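Local coordinates for protein probable ss-1,3-N-acetylglucosaminyltransferase (Staphylococcus aureus subsp. aureus N315, PDB 6H21) that belongs to the glycosyl transferase family 2 proteins of the GT-A clan and binds uridine-diphosphate-N-acetylglucosamine together with manganese, at residues C[20-25]-C[45-50]; C[89-94]-C[196-201]; C[259-264]-C[268-273]. All coordinates share one frame; numbering follows the deposited sequence.

Contact 1. Residues C[20-25]-C[45-50]; sequences KKVSVI and QTMKST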
loop_
_atom_site.group_PDB
_atom_site.type_symbol
_atom_site.label_atom_id
_atom_site.label_comp_id
_atom_site.label_asym_id
_atom_site.label_seq_id
_atom_site.Cartn_x
_atom_site.Cartn_y
_atom_site.Cartn_z
ATOM N N LYS C 20 26.081 -44.646 29.510
ATOM C CA LYS C 20 26.737 -43.349 29.616
ATOM C C LYS C 20 25.694 -42.284 29.967
ATOM O O LYS C 20 24.526 -42.411 29.598
ATOM C CB LYS C 20 27.410 -42.970 28.295
ATOM C CG LYS C 20 28.436 -43.960 27.762
ATOM C CD LYS C 20 29.728 -43.960 28.523
ATOM C CE LYS C 20 30.748 -44.897 27.918
ATOM N NZ LYS C 20 31.774 -45.280 28.913
ATOM N N LYS C 21 26.136 -41.242 30.679
ATOM C CA LYS C 21 25.321 -40.069 30.952
ATOM C C LYS C 21 25.081 -39.275 29.660
ATOM O O LYS C 21 23.985 -38.724 29.466
ATOM C CB LYS C 21 26.005 -39.159 31.976
ATOM C CG LYS C 21 26.134 -39.730 33.382
ATOM C CD LYS C 21 26.873 -38.789 34.313
ATOM C CE LYS C 21 26.900 -39.259 35.751
ATOM N NZ LYS C 21 27.581 -38.279 36.625
ATOM N N VAL C 22 26.113 -39.199 28.803
ATOM C CA VAL C 22 26.115 -38.343 27.607
ATOM C C VAL C 22 26.911 -38.997 26.469
ATOM O O VAL C 22 28.041 -39.444 26.675
ATOM C CB VAL C 22 26.697 -36.949 27.909
ATOM C CG1 VAL C 22 26.672 -36.061 26.672
ATOM C CG2 VAL C 22 25.989 -36.268 29.067
ATOM N N SER C 23 26.308 -38.992 25.270
ATOM C CA SER C 23 26.980 -39.164 23.981
ATOM C C SER C 23 27.070 -37.816 23.246
ATOM O O SER C 23 26.046 -37.259 22.860
ATOM C CB SER C 23 26.252 -40.155 23.112
ATOM O OG SER C 23 26.201 -41.433 23.722
ATOM N N VAL C 24 28.293 -37.323 23.018
ATOM C CA VAL C 24 28.516 -36.223 22.099
ATOM C C VAL C 24 28.570 -36.798 20.679
ATOM O O VAL C 24 29.361 -37.698 20.397
ATOM C CB VAL C 24 29.783 -35.427 22.449
ATOM C CG1 VAL C 24 29.988 -34.240 21.518
ATOM C CG2 VAL C 24 29.762 -34.968 23.893
ATOM N N ILE C 25 27.699 -36.277 19.805
ATOM C CA ILE C 25 27.568 -36.720 18.431
ATOM C C ILE C 25 28.120 -35.611 17.533
ATOM O O ILE C 25 27.552 -34.523 17.470
ATOM C CB ILE C 25 26.101 -37.068 18.107
ATOM C CG1 ILE C 25 25.581 -38.179 19.028
ATOM C CG2 ILE C 25 25.939 -37.418 16.635
ATOM C CD1 ILE C 25 24.108 -38.483 18.884
ATOM N N GLN C 45 36.914 -32.563 29.304
ATOM C CA GLN C 45 35.735 -32.180 30.095
ATOM C C GLN C 45 35.996 -32.429 31.587
ATOM O O GLN C 45 36.768 -33.309 31.952
ATOM C CB GLN C 45 34.504 -32.964 29.634
ATOM C CG GLN C 45 33.966 -32.509 28.288
ATOM C CD GLN C 45 33.468 -31.085 28.346
ATOM O OE1 GLN C 45 32.576 -30.758 29.130
ATOM N NE2 GLN C 45 34.056 -30.228 27.527
ATOM N N THR C 46 35.307 -31.676 32.450
ATOM C CA THR C 46 35.342 -31.931 33.887
ATOM C C THR C 46 34.574 -33.206 34.239
ATOM O O THR C 46 34.875 -33.829 35.242
ATOM C CB THR C 46 34.775 -30.762 34.689
ATOM O OG1 THR C 46 33.442 -30.527 34.231
ATOM C CG2 THR C 46 35.640 -29.532 34.544
ATOM N N MET C 47 33.585 -33.578 33.417
ATOM C CA MET C 47 32.876 -34.839 33.593
ATOM C C MET C 47 33.878 -35.996 33.507
ATOM O O MET C 47 34.786 -35.981 32.681
ATOM C CB MET C 47 31.791 -35.057 32.539
ATOM C CG MET C 47 31.099 -36.407 32.661
ATOM S SD MET C 47 29.637 -36.553 31.599
ATOM C CE MET C 47 28.488 -35.513 32.493
ATOM N N LYS C 48 33.639 -37.003 34.355
ATOM C CA LYS C 48 34.406 -38.242 34.430
ATOM C C LYS C 48 34.429 -38.885 33.036
ATOM O O LYS C 48 33.405 -39.010 32.362
ATOM C CB LYS C 48 33.765 -39.142 35.495
ATOM C CG LYS C 48 34.620 -40.271 36.045
ATOM C CD LYS C 48 34.116 -40.812 37.374
ATOM N N SER C 49 35.620 -39.280 32.607
ATOM C CA SER C 49 35.854 -39.735 31.254
ATOM C C SER C 49 34.989 -40.966 30.939
ATOM O O SER C 49 34.516 -41.133 29.812
ATOM C CB SER C 49 37.321 -40.013 31.059
ATOM O OG SER C 49 37.558 -40.440 29.732
ATOM N N THR C 50 34.783 -41.824 31.950
ATOM C CA THR C 50 34.011 -43.052 31.804
ATOM C C THR C 50 32.505 -42.749 31.674
ATOM O O THR C 50 31.739 -43.620 31.240
ATOM C CB THR C 50 34.294 -44.003 32.977
ATOM O OG1 THR C 50 33.848 -43.384 34.185
ATOM C CG2 THR C 50 35.760 -44.348 33.115
#
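Lys20 and Thr50 mark the closest approach of the two backbones, with CA atoms 7.6 Å apart, where the lead-in to strand 22-28 passes the irregular loop 45-50. One hydrogen bond joins them, from Lys20 NZ to Thr50 O at 2.9 Å. The ammonium does not come in end-on: the C=O...N angle is 133°, and the donor is tilted 34° out of the carbonyl plane. A bend at chi2 (-73°) turns the lysine chain back to the loop, and Lys20 CD accompanies it at 3.4 Å from Thr50 O. The loop belongs to a beta-alpha-beta crossover: strand 22-28 leads into helix 35-43, and the chain returns through 45-50 to strand 52-58, the parallel neighbour of the first strand in the Rossmann-like GT-A sheet. Apolar contact comes from Met47, whose CB points at the lead-in. Its bent thioether end places CE 4.1 Å from Lys21 CD and 4.3 Å from Val22 CG2, so the methyl meets the strand start and the aliphatic part of the extended lysine, which runs slantwise past it. Tyr52 and Glu121 also touch Met47, and Tyr124 packs on Lys21, whose NZ forms a long, weak ion pair with Asp51.

Contact 2. Residues C[89-94]-C[196-201]; sequences NASVPR and TAEDQL. With UD1 (uridine-diphosphate-N-acetylglucosamine), chain X.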
loop_
_atom_site.group_PDB
_atom_site.type_symbol
_atom_site.label_atom_id
_atom_site.label_comp_id
_atom_site.label_asym_id
_atom_site.label_seq_id
_atom_site.Cartn_x
_atom_site.Cartn_y
_atom_site.Cartn_z
ATOM N N ASN C 89 25.287 -32.932 4.211
ATOM C CA ASN C 89 25.010 -32.101 5.430
ATOM C C ASN C 89 24.933 -32.993 6.689
ATOM O O ASN C 89 25.182 -34.200 6.618
ATOM C CB ASN C 89 23.754 -31.250 5.255
ATOM C CG ASN C 89 22.510 -32.087 5.069
ATOM O OD1 ASN C 89 22.156 -32.885 5.933
ATOM N ND2 ASN C 89 21.844 -31.906 3.941
ATOM N N ALA C 90 24.574 -32.400 7.838
ATOM C CA ALA C 90 24.703 -33.058 9.155
ATOM C C ALA C 90 23.602 -34.104 9.417
ATOM O O ALA C 90 23.764 -34.937 10.321
ATOM C CB ALA C 90 24.726 -32.027 10.252
ATOM N N SER C 91 22.520 -34.110 8.628
ATOM C CA SER C 91 21.328 -34.911 8.971
ATOM C C SER C 91 21.635 -36.423 9.087
ATOM O O SER C 91 21.390 -37.011 10.133
ATOM C CB SER C 91 20.185 -34.609 8.031
ATOM O OG SER C 91 19.728 -33.278 8.245
ATOM N N VAL C 92 22.159 -37.064 8.034
ATOM C CA VAL C 92 22.397 -38.527 8.056
ATOM C C VAL C 92 23.470 -38.886 9.096
ATOM O O VAL C 92 23.269 -39.799 9.909
ATOM C CB VAL C 92 22.751 -39.062 6.652
ATOM C CG1 VAL C 92 23.251 -40.488 6.697
ATOM C CG2 VAL C 92 21.565 -38.952 5.699
ATOM N N PRO C 93 24.652 -38.226 9.102
ATOM C CA PRO C 93 25.653 -38.477 10.138
ATOM C C PRO C 93 25.099 -38.331 11.566
ATOM O O PRO C 93 25.418 -39.126 12.423
ATOM C CB PRO C 93 26.761 -37.434 9.901
ATOM C CG PRO C 93 26.529 -36.898 8.492
ATOM C CD PRO C 93 25.097 -37.221 8.123
ATOM N N ARG C 94 24.274 -37.312 11.812
ATOM C CA ARG C 94 23.679 -37.134 13.131
ATOM C C ARG C 94 22.699 -38.277 13.427
ATOM O O ARG C 94 22.678 -38.789 14.562
ATOM C CB ARG C 94 23.008 -35.762 13.264
ATOM C CG ARG C 94 23.972 -34.606 13.482
ATOM C CD ARG C 94 23.222 -33.290 13.466
ATOM N NE ARG C 94 24.023 -32.081 13.607
ATOM C CZ ARG C 94 23.576 -30.862 13.305
ATOM N NH1 ARG C 94 22.371 -30.738 12.775
ATOM N NH2 ARG C 94 24.321 -29.784 13.528
ATOM N N THR C 196 18.167 -26.620 4.291
ATOM C CA THR C 196 17.946 -25.618 5.338
ATOM C C THR C 196 16.714 -25.974 6.190
ATOM O O THR C 196 15.789 -26.711 5.751
ATOM C CB THR C 196 17.826 -24.215 4.732
ATOM O OG1 THR C 196 16.784 -24.215 3.755
ATOM C CG2 THR C 196 19.107 -23.758 4.071
ATOM N N ALA C 197 16.753 -25.456 7.426
ATOM C CA ALA C 197 15.693 -25.536 8.463
ATOM C C ALA C 197 15.482 -26.956 9.037
ATOM O O ALA C 197 14.621 -27.128 9.914
ATOM C CB ALA C 197 14.402 -24.969 7.923
ATOM N N GLU C 198 16.274 -27.954 8.621
ATOM C CA GLU C 198 16.124 -29.340 9.157
ATOM C C GLU C 198 16.386 -29.372 10.666
ATOM O O GLU C 198 15.773 -30.150 11.397
ATOM C CB GLU C 198 17.092 -30.331 8.513
ATOM C CG GLU C 198 17.022 -30.371 7.006
ATOM C CD GLU C 198 15.802 -31.080 6.447
ATOM O OE1 GLU C 198 14.726 -30.996 7.079
ATOM O OE2 GLU C 198 15.937 -31.744 5.388
ATOM N N ASP C 199 17.345 -28.557 11.104
ATOM C CA ASP C 199 17.738 -28.477 12.500
ATOM C C ASP C 199 16.598 -27.846 13.317
ATOM O O ASP C 199 16.258 -28.328 14.394
ATOM C CB ASP C 199 19.074 -27.736 12.644
ATOM C CG ASP C 199 20.264 -28.510 12.089
ATOM O OD1 ASP C 199 20.038 -29.526 11.407
ATOM O OD2 ASP C 199 21.421 -28.104 12.364
ATOM N N GLN C 200 15.981 -26.789 12.779
ATOM C CA GLN C 200 14.782 -26.193 13.406
ATOM C C GLN C 200 13.681 -27.250 13.585
ATOM O O GLN C 200 13.042 -27.317 14.627
ATOM C CB GLN C 200 14.205 -25.079 12.532
ATOM C CG GLN C 200 15.026 -23.810 12.476
ATOM C CD GLN C 200 14.280 -22.732 11.715
ATOM O OE1 GLN C 200 13.204 -22.285 12.117
ATOM N NE2 GLN C 200 14.840 -22.313 10.587
ATOM N N LEU C 201 13.457 -28.064 12.551
ATOM C CA LEU C 201 12.393 -29.035 12.556
ATOM C C LEU C 201 12.646 -30.088 13.644
ATOM O O LEU C 201 11.722 -30.455 14.356
ATOM C CB LEU C 201 12.267 -29.693 11.180
ATOM C CG LEU C 201 11.266 -30.847 11.115
ATOM C CD1 LEU C 201 9.894 -30.411 11.593
ATOM C CD2 LEU C 201 11.180 -31.418 9.704
HETATM C "C1'" UD1 X . 25.117 -23.980 10.463
HETATM C "C2'" UD1 X . 24.272 -23.502 11.648
HETATM C "C3'" UD1 X . 24.368 -24.507 12.794
HETATM C "C4'" UD1 X . 23.983 -25.896 12.289
HETATM C "C5'" UD1 X . 24.739 -26.274 11.012
HETATM C "C6'" UD1 X . 24.263 -27.609 10.431
HETATM C "C7'" UD1 X . 24.033 -21.059 11.902
HETATM C "C8'" UD1 X . 24.657 -19.810 12.464
HETATM N "N2'" UD1 X . 24.718 -22.188 12.095
HETATM O "O1'" UD1 X . 26.473 -24.076 10.912
HETATM O "O3'" UD1 X . 23.511 -24.105 13.873
HETATM O "O4'" UD1 X . 24.275 -26.851 13.310
HETATM O "O5'" UD1 X . 24.633 -25.244 10.007
HETATM O "O6'" UD1 X . 22.852 -27.643 10.239
HETATM O "O7'" UD1 X . 22.963 -21.037 11.317
HETATM N N1 UD1 X . 28.814 -31.692 7.709
HETATM C C2 UD1 X . 28.479 -33.001 7.320
HETATM N N3 UD1 X . 28.407 -33.345 6.039
HETATM C C4 UD1 X . 28.659 -32.460 5.082
HETATM C C5 UD1 X . 28.995 -31.148 5.421
HETATM C C6 UD1 X . 29.063 -30.766 6.763
HETATM O O2 UD1 X . 28.230 -33.872 8.164
HETATM O O4 UD1 X . 28.591 -32.850 3.895
HETATM C C1B UD1 X . 28.850 -31.404 9.143
HETATM C C2B UD1 X . 30.046 -30.579 9.584
HETATM O "O2'" UD1 X . 31.211 -31.389 9.700
HETATM C C3B UD1 X . 29.551 -30.020 10.908
HETATM C C4B UD1 X . 28.043 -29.885 10.705
HETATM O O4B UD1 X . 27.700 -30.661 9.546
HETATM O O3B UD1 X . 29.817 -30.938 11.977
HETATM C C5B UD1 X . 27.609 -28.451 10.463
HETATM O O5B UD1 X . 28.492 -27.863 9.517
HETATM P PA UD1 X . 29.136 -26.415 9.741
HETATM O O1A UD1 X . 30.010 -26.179 8.552
HETATM O O2A UD1 X . 29.659 -26.223 11.163
HETATM O O3A UD1 X . 27.833 -25.530 9.569
HETATM P PB UD1 X . 27.745 -23.986 9.960
HETATM O O1B UD1 X . 27.404 -23.224 8.718
HETATM O O2B UD1 X . 28.929 -23.523 10.797
HETATM O O HOH W 1 21.057 -31.488 9.943
#
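Asp199 OD2 is gripped by two donors, Arg94 NH1 at 2.8 Å and the hydroxyl O6' of UD1 at 2.6 Å. The first is a salt bridge as well as a nearly straight hydrogen bond, with an N-H...O angle of 172°. It is not a flat pairing of ion with ion. OD2 lies almost in the guanidinium plane, yet the nitrogen meets it from above the carboxylate plane, and the two planes are turned 45° apart. Arg94 reaches this point with a chain extended from CG to NE. Its second amino group, NH2, gives a hydrogen bond of 2.9 Å to UD1 O4' and a salt bridge to Asp110, while Ala90 CB sits 3.3 Å above the guanidinium plane, over its centre. With Asp199 OD2 and UD1 O4' both near its plane and a methyl over one face, the guanidinium is probably limited in its rotation. A water forms a second link, donating to Asp199 OD1 at 2.7 Å and bonded to Ser91 OG at 2.8 Å; Lys191 O also bonds that hydroxyl. Ser91 OG further meets Glu198 CB at a looser 4.0 Å, the glutamate carboxylate being turned to Ser194 N. Arg94 and Asp199, from the first turns of two helices, together bond the sugar hydroxyls O4' and O6', and both line the UD1 pocket. Each start has its own geometry: Asn89 OD1 accepts a capping bond from Ser91 N in its carbonyl plane, and Ala197 occupies the N-cap position of the other. Pro93 and Arg94 of helix 91-100, with Ala90 close before them, lie against Pro27 of strand 22-28, whereas Glu198 and Leu201 of helix 198-207 rest on helix 242-256.

Contact 3. Residues C[259-264]-C[268-273]; sequences PIYKNQ and HQLAGK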
loop_
_atom_site.group_PDB
_atom_site.type_symbol
_atom_site.label_atom_id
_atom_site.label_comp_id
_atom_site.label_asym_id
_atom_site.label_seq_id
_atom_site.Cartn_x
_atom_site.Cartn_y
_atom_site.Cartn_z
ATOM N N PRO C 259 1.387 -33.786 21.129
ATOM C CA PRO C 259 0.703 -34.431 22.253
ATOM C C PRO C 259 0.853 -33.698 23.598
ATOM O O PRO C 259 0.091 -33.952 24.506
ATOM C CB PRO C 259 1.352 -35.811 22.368
ATOM C CG PRO C 259 2.682 -35.674 21.684
ATOM C CD PRO C 259 2.540 -34.565 20.663
ATOM N N ILE C 260 1.838 -32.802 23.708
ATOM C CA ILE C 260 2.042 -31.999 24.915
ATOM C C ILE C 260 1.113 -30.788 24.883
ATOM O O ILE C 260 0.379 -30.554 25.822
ATOM C CB ILE C 260 3.510 -31.546 25.047
ATOM C CG1 ILE C 260 4.488 -32.726 25.042
ATOM C CG2 ILE C 260 3.695 -30.666 26.273
ATOM C CD1 ILE C 260 4.276 -33.724 26.134
ATOM N N TYR C 261 1.234 -29.992 23.817
ATOM C CA TYR C 261 0.441 -28.813 23.628
ATOM C C TYR C 261 -0.798 -29.219 22.821
ATOM O O TYR C 261 -0.855 -29.054 21.610
ATOM C CB TYR C 261 1.285 -27.709 22.978
ATOM C CG TYR C 261 2.549 -27.407 23.742
ATOM C CD1 TYR C 261 2.532 -26.557 24.836
ATOM C CD2 TYR C 261 3.757 -28.003 23.404
ATOM C CE1 TYR C 261 3.679 -26.312 25.577
ATOM C CE2 TYR C 261 4.910 -27.769 24.141
ATOM C CZ TYR C 261 4.875 -26.917 25.229
ATOM O OH TYR C 261 6.007 -26.655 25.945
ATOM N N LYS C 262 -1.790 -29.758 23.527
ATOM C CA LYS C 262 -2.923 -30.407 22.864
ATOM C C LYS C 262 -4.121 -29.459 22.787
ATOM O O LYS C 262 -5.003 -29.678 21.978
ATOM C CB LYS C 262 -3.276 -31.736 23.547
ATOM C CG LYS C 262 -3.368 -31.673 25.057
ATOM C CD LYS C 262 -3.253 -33.032 25.698
ATOM C CE LYS C 262 -2.864 -32.936 27.155
ATOM N NZ LYS C 262 -3.763 -31.991 27.862
ATOM N N ASN C 263 -4.125 -28.374 23.570
ATOM C CA ASN C 263 -5.180 -27.382 23.459
ATOM C C ASN C 263 -5.059 -26.668 22.102
ATOM O O ASN C 263 -3.977 -26.187 21.709
ATOM C CB ASN C 263 -5.160 -26.394 24.621
ATOM C CG ASN C 263 -6.268 -25.373 24.507
ATOM O OD1 ASN C 263 -6.061 -24.295 23.959
ATOM N ND2 ASN C 263 -7.450 -25.707 25.010
ATOM N N GLN C 264 -6.191 -26.569 21.397
ATOM C CA GLN C 264 -6.182 -26.133 20.027
ATOM C C GLN C 264 -5.748 -24.657 19.952
ATOM O O GLN C 264 -5.001 -24.261 19.053
ATOM C CB GLN C 264 -7.552 -26.402 19.404
ATOM C CG GLN C 264 -7.535 -26.332 17.888
ATOM C CD GLN C 264 -6.543 -27.269 17.230
ATOM O OE1 GLN C 264 -6.090 -28.270 17.798
ATOM N NE2 GLN C 264 -6.200 -26.930 15.997
ATOM N N HIS C 268 -2.564 -22.760 18.043
ATOM C CA HIS C 268 -2.689 -21.517 17.277
ATOM C C HIS C 268 -1.659 -20.494 17.759
ATOM O O HIS C 268 -1.033 -19.814 16.963
ATOM C CB HIS C 268 -4.094 -20.913 17.382
ATOM C CG HIS C 268 -5.183 -21.715 16.748
ATOM N ND1 HIS C 268 -4.992 -22.435 15.579
ATOM C CD2 HIS C 268 -6.482 -21.887 17.097
ATOM C CE1 HIS C 268 -6.121 -23.046 15.256
ATOM N NE2 HIS C 268 -7.057 -22.709 16.163
ATOM N N GLN C 269 -1.503 -20.390 19.080
ATOM C CA GLN C 269 -0.580 -19.428 19.683
ATOM C C GLN C 269 0.861 -19.779 19.305
ATOM O O GLN C 269 1.618 -18.908 18.934
ATOM C CB GLN C 269 -0.713 -19.398 21.201
ATOM C CG GLN C 269 0.184 -18.354 21.846
ATOM C CD GLN C 269 0.242 -18.515 23.342
ATOM O OE1 GLN C 269 0.449 -19.613 23.864
ATOM N NE2 GLN C 269 0.050 -17.411 24.045
ATOM N N LEU C 270 1.234 -21.058 19.442
ATOM C CA LEU C 270 2.600 -21.479 19.113
ATOM C C LEU C 270 2.895 -21.245 17.620
ATOM O O LEU C 270 3.978 -20.820 17.261
ATOM C CB LEU C 270 2.764 -22.950 19.493
ATOM C CG LEU C 270 2.855 -23.216 20.992
ATOM C CD1 LEU C 270 2.690 -24.696 21.276
ATOM C CD2 LEU C 270 4.170 -22.701 21.561
ATOM N N ALA C 271 1.924 -21.575 16.770
ATOM C CA ALA C 271 2.010 -21.409 15.335
ATOM C C ALA C 271 2.192 -19.923 14.970
ATOM O O ALA C 271 2.996 -19.597 14.101
ATOM C CB ALA C 271 0.782 -22.001 14.699
ATOM N N GLY C 272 1.452 -19.031 15.650
ATOM C CA GLY C 272 1.574 -17.580 15.466
ATOM C C GLY C 272 2.933 -17.045 15.899
ATOM O O GLY C 272 3.528 -16.162 15.253
ATOM N N LYS C 273 3.431 -17.543 17.032
ATOM C CA LYS C 273 4.750 -17.149 17.497
ATOM C C LYS C 273 5.825 -17.624 16.516
ATOM O O LYS C 273 6.819 -16.912 16.286
ATOM C CB LYS C 273 4.987 -17.671 18.912
ATOM C CG LYS C 273 4.070 -17.038 19.956
ATOM C CD LYS C 273 4.262 -15.544 20.113
ATOM C CE LYS C 273 3.085 -14.903 20.824
ATOM N NZ LYS C 273 3.365 -13.485 21.158
#
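Gln264 and His268 bury more surface here than any other residues, and they meet one helical turn apart. The backbone bond from His268 N to Gln264 O, 3.0 Å long with an N-H...O angle of 163°, is an i to i+4 bond of the first turns of helix 264-281. The same carbonyl oxygen also lies over one face of the imidazole, 3.3 Å above its plane and displaced to the rim, so that His268 CG and CD2 are the ring atoms nearest to it. This follows from the histidine chi1 of -67°, which sets CG beside its own backbone N and folds the ring back over the preceding turn. The glutamine side chain bends at chi2 and brings its amide up to the ring nearly perpendicular to it, the planes standing 88° apart, with Gln264 NE2 4.0 Å from His268 CE1. At that distance, to a carbon, the approach is van der Waals in character. Gln264 OE1 bonds Arg267 NH1, and His268 ND1 bonds Tyr256 OH.

Leu270, the third main contributor, supplies the apolar part. Its CD1 methyl lies 3.7 Å from Tyr261 CG and equally far from Tyr261 CB, packing at the root of the ring, and the two side chains cross at about a right angle. Ile260 CG2 stands 3.8 Å above the tyrosine ring, and the phenol oxygen bonds Tyr213 OH. Ile255 of helix 242-256 touches Leu270 as well. Asn263 holds the N-cap position, with OD1 accepting from Lys266 N. The arrangement is an N-capped helix start after an interhelical loop, joining helices 242-256 and 264-281 of the TarS-type linker domain.

Overall arrangement
Contact 2 is the buried one, its centre about 8 Å from the centre of the chain; the centres of contacts 1 and 3 lie about 22 and 19 Å from the centre of the chain, and both are partly buried. Contacts 1 and 2 share strand 22-28: contact 1 holds its beginning, contact 2 leans on Pro27, and Ile25 CG2 touches Arg94 O at 4.1 Å. Contacts 2 and 3 do not touch, with nearest atoms about 9 Å apart, but both pack on helix 242-256. Chemistry follows place. The UD1 pocket uses charge, water and ligand hydroxyls, whereas the outer pair each combine one backbone-carbonyl hydrogen bond with a small apolar contact, at the loop beside the start of strand 22-28 and in the helical linker respectively.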